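Local coordinates for sulfur carrier protein CysO (Mycobacterium tuberculosis, PDB 3DWG) that probably serves, in its thiocarboxylated form, as the sulfur donor in CysM-dependent cysteine biosynthesis, at residues C[3-8]-C[84-89]. Numbering follows the deposited sequence.
Sequences VTVSIP and VTILPA
Val84 uses both its backbone polar atoms to reach Thr4 and Ser6: its N donates to Thr4 O at 2.9 Å, nearly straight at 174°, and its O accepts Ser6 N at 2.8 Å. One step on, the longer bond from Ile86 N to Ser6 O, 3.2 Å, lies in the carbonyl plane. These three bonds join strand 3-6 to strand 83-88 in parallel, and Val84 O also takes a CA-H...O contact from Val5 CA. Pro8, having no N-H, cannot continue the pairing; its ring lies across Ile86, with CD 3.2 Å from Ile86 O. A water takes up that carbonyl instead: with Ser6 OG turned anti to its backbone N (chi1 159°), the hydroxyl meets the water that donates to Ile86 O.

Val5 and Val84 lie side by side on one face of the sheet, the face that helix 28-38 packs against through Val31. With Ile86 CG1 anti to its own carbonyl carbon (chi1 -58°) and the chain extended beyond, CD1 arrives 3.8 Å from Val5 CG1. Nearer the backbone, Ile86 CB rests 3.8 Å from Pro8 CD, and Pro8 CB meets Pro88 CD at 3.9 Å. At the other end, Val3 CG2 touches Val84 CG2.

Strands 20-23 and 59-63 flank the pair, which thus forms the centre of the ubiquitin-like sheet of the ThiS family, its first and last strands running parallel. From Ile7 on the backbones stand farther apart; past Pro88, Ala89 hydrogen-bonds to the chain of another protein. Within this contact Ile86 O therefore relies on water, and apolar contacts of Pro8 hold the segments together where backbone pairing stops.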
loop_
_atom_site.group_PDB
_atom_site.type_symbol
_atom_site.label_atom_id
_atom_site.label_comp_id
_atom_site.label_asym_id
_atom_site.label_seq_id
_atom_site.Cartn_x
_atom_site.Cartn_y
_atom_site.Cartn_z
ATOM N N VAL C 3 -38.451 -4.150 7.159
ATOM C CA VAL C 3 -37.003 -4.087 7.036
ATOM C C VAL C 3 -36.458 -5.483 6.974
ATOM O O VAL C 3 -37.099 -6.441 7.398
ATOM C CB VAL C 3 -36.329 -3.304 8.207
ATOM C CG1 VAL C 3 -37.013 -1.948 8.394
ATOM C CG2 VAL C 3 -36.350 -4.083 9.476
ATOM N N THR C 4 -35.247 -5.588 6.443
ATOM C CA THR C 4 -34.593 -6.873 6.342
ATOM C C THR C 4 -33.475 -6.919 7.388
ATOM O O THR C 4 -32.624 -6.038 7.378
ATOM C CB THR C 4 -33.987 -7.098 4.936
ATOM O OG1 THR C 4 -35.027 -6.953 3.932
ATOM C CG2 THR C 4 -33.412 -8.487 4.878
ATOM N N VAL C 5 -33.500 -7.936 8.239
ATOM C CA VAL C 5 -32.563 -8.064 9.360
ATOM C C VAL C 5 -31.581 -9.220 9.137
ATOM O O VAL C 5 -32.013 -10.375 8.953
ATOM C CB VAL C 5 -33.268 -8.328 10.741
ATOM C CG1 VAL C 5 -32.206 -8.309 11.886
ATOM C CG2 VAL C 5 -34.382 -7.270 11.013
ATOM N N SER C 6 -30.280 -8.928 9.159
ATOM C CA SER C 6 -29.274 -9.980 8.995
ATOM C C SER C 6 -28.937 -10.524 10.367
ATOM O O SER C 6 -28.491 -9.775 11.293
ATOM C CB SER C 6 -28.029 -9.426 8.279
ATOM O OG SER C 6 -26.865 -10.209 8.486
ATOM N N ILE C 7 -29.066 -11.850 10.491
ATOM C CA ILE C 7 -28.883 -12.520 11.728
ATOM C C ILE C 7 -27.544 -13.284 11.716
ATOM O O ILE C 7 -27.343 -14.163 10.866
ATOM C CB ILE C 7 -30.057 -13.541 11.976
ATOM C CG1 ILE C 7 -31.433 -12.860 11.787
ATOM C CG2 ILE C 7 -29.829 -14.236 13.269
ATOM C CD1 ILE C 7 -31.784 -11.855 12.891
ATOM N N PRO C 8 -26.653 -12.964 12.657
ATOM C CA PRO C 8 -25.359 -13.636 12.678
ATOM C C PRO C 8 -25.532 -15.079 13.100
ATOM O O PRO C 8 -26.535 -15.471 13.709
ATOM C CB PRO C 8 -24.546 -12.838 13.715
ATOM C CG PRO C 8 -25.652 -12.339 14.695
ATOM C CD PRO C 8 -26.791 -11.987 13.770
ATOM N N VAL C 84 -31.132 -3.852 8.451
ATOM C CA VAL C 84 -30.590 -3.870 9.792
ATOM C C VAL C 84 -29.600 -5.036 9.906
ATOM O O VAL C 84 -29.930 -6.186 9.524
ATOM C CB VAL C 84 -31.718 -4.032 10.897
ATOM C CG1 VAL C 84 -31.089 -4.210 12.243
ATOM C CG2 VAL C 84 -32.637 -2.798 10.858
ATOM N N THR C 85 -28.372 -4.748 10.387
ATOM C CA THR C 85 -27.316 -5.773 10.474
ATOM C C THR C 85 -26.903 -5.972 11.930
ATOM O O THR C 85 -26.555 -4.999 12.596
ATOM C CB THR C 85 -26.088 -5.285 9.673
ATOM O OG1 THR C 85 -26.496 -4.942 8.339
ATOM C CG2 THR C 85 -24.969 -6.374 9.674
ATOM N N ILE C 86 -26.928 -7.194 12.421
ATOM C CA ILE C 86 -26.527 -7.498 13.772
ATOM C C ILE C 86 -25.235 -8.326 13.737
ATOM O O ILE C 86 -25.200 -9.354 13.053
ATOM C CB ILE C 86 -27.671 -8.347 14.490
ATOM C CG1 ILE C 86 -28.962 -7.509 14.452
ATOM C CG2 ILE C 86 -27.272 -8.734 15.870
ATOM C CD1 ILE C 86 -30.129 -8.296 15.041
ATOM N N LEU C 87 -24.230 -7.895 14.479
ATOM C CA LEU C 87 -22.934 -8.649 14.456
ATOM C C LEU C 87 -22.346 -8.664 15.874
ATOM O O LEU C 87 -22.432 -7.649 16.589
ATOM C CB LEU C 87 -21.923 -7.911 13.557
ATOM C CG LEU C 87 -22.228 -7.902 12.076
ATOM C CD1 LEU C 87 -21.336 -6.957 11.319
ATOM C CD2 LEU C 87 -22.094 -9.361 11.532
ATOM N N PRO C 88 -21.746 -9.779 16.288
ATOM C CA PRO C 88 -20.978 -9.782 17.536
ATOM C C PRO C 88 -19.672 -9.003 17.325
ATOM O O PRO C 88 -19.217 -8.824 16.181
ATOM C CB PRO C 88 -20.582 -11.275 17.745
ATOM C CG PRO C 88 -20.627 -11.830 16.446
ATOM C CD PRO C 88 -21.586 -11.048 15.535
ATOM N N ALA C 89 -19.139 -8.524 18.432
ATOM C CA ALA C 89 -17.901 -7.709 18.395
ATOM C C ALA C 89 -16.663 -8.547 18.089
ATOM O O ALA C 89 -16.309 -9.363 18.886
ATOM C CB ALA C 89 -17.704 -7.040 19.699
HETATM O O HOH W 1 -25.149 -10.657 10.639
#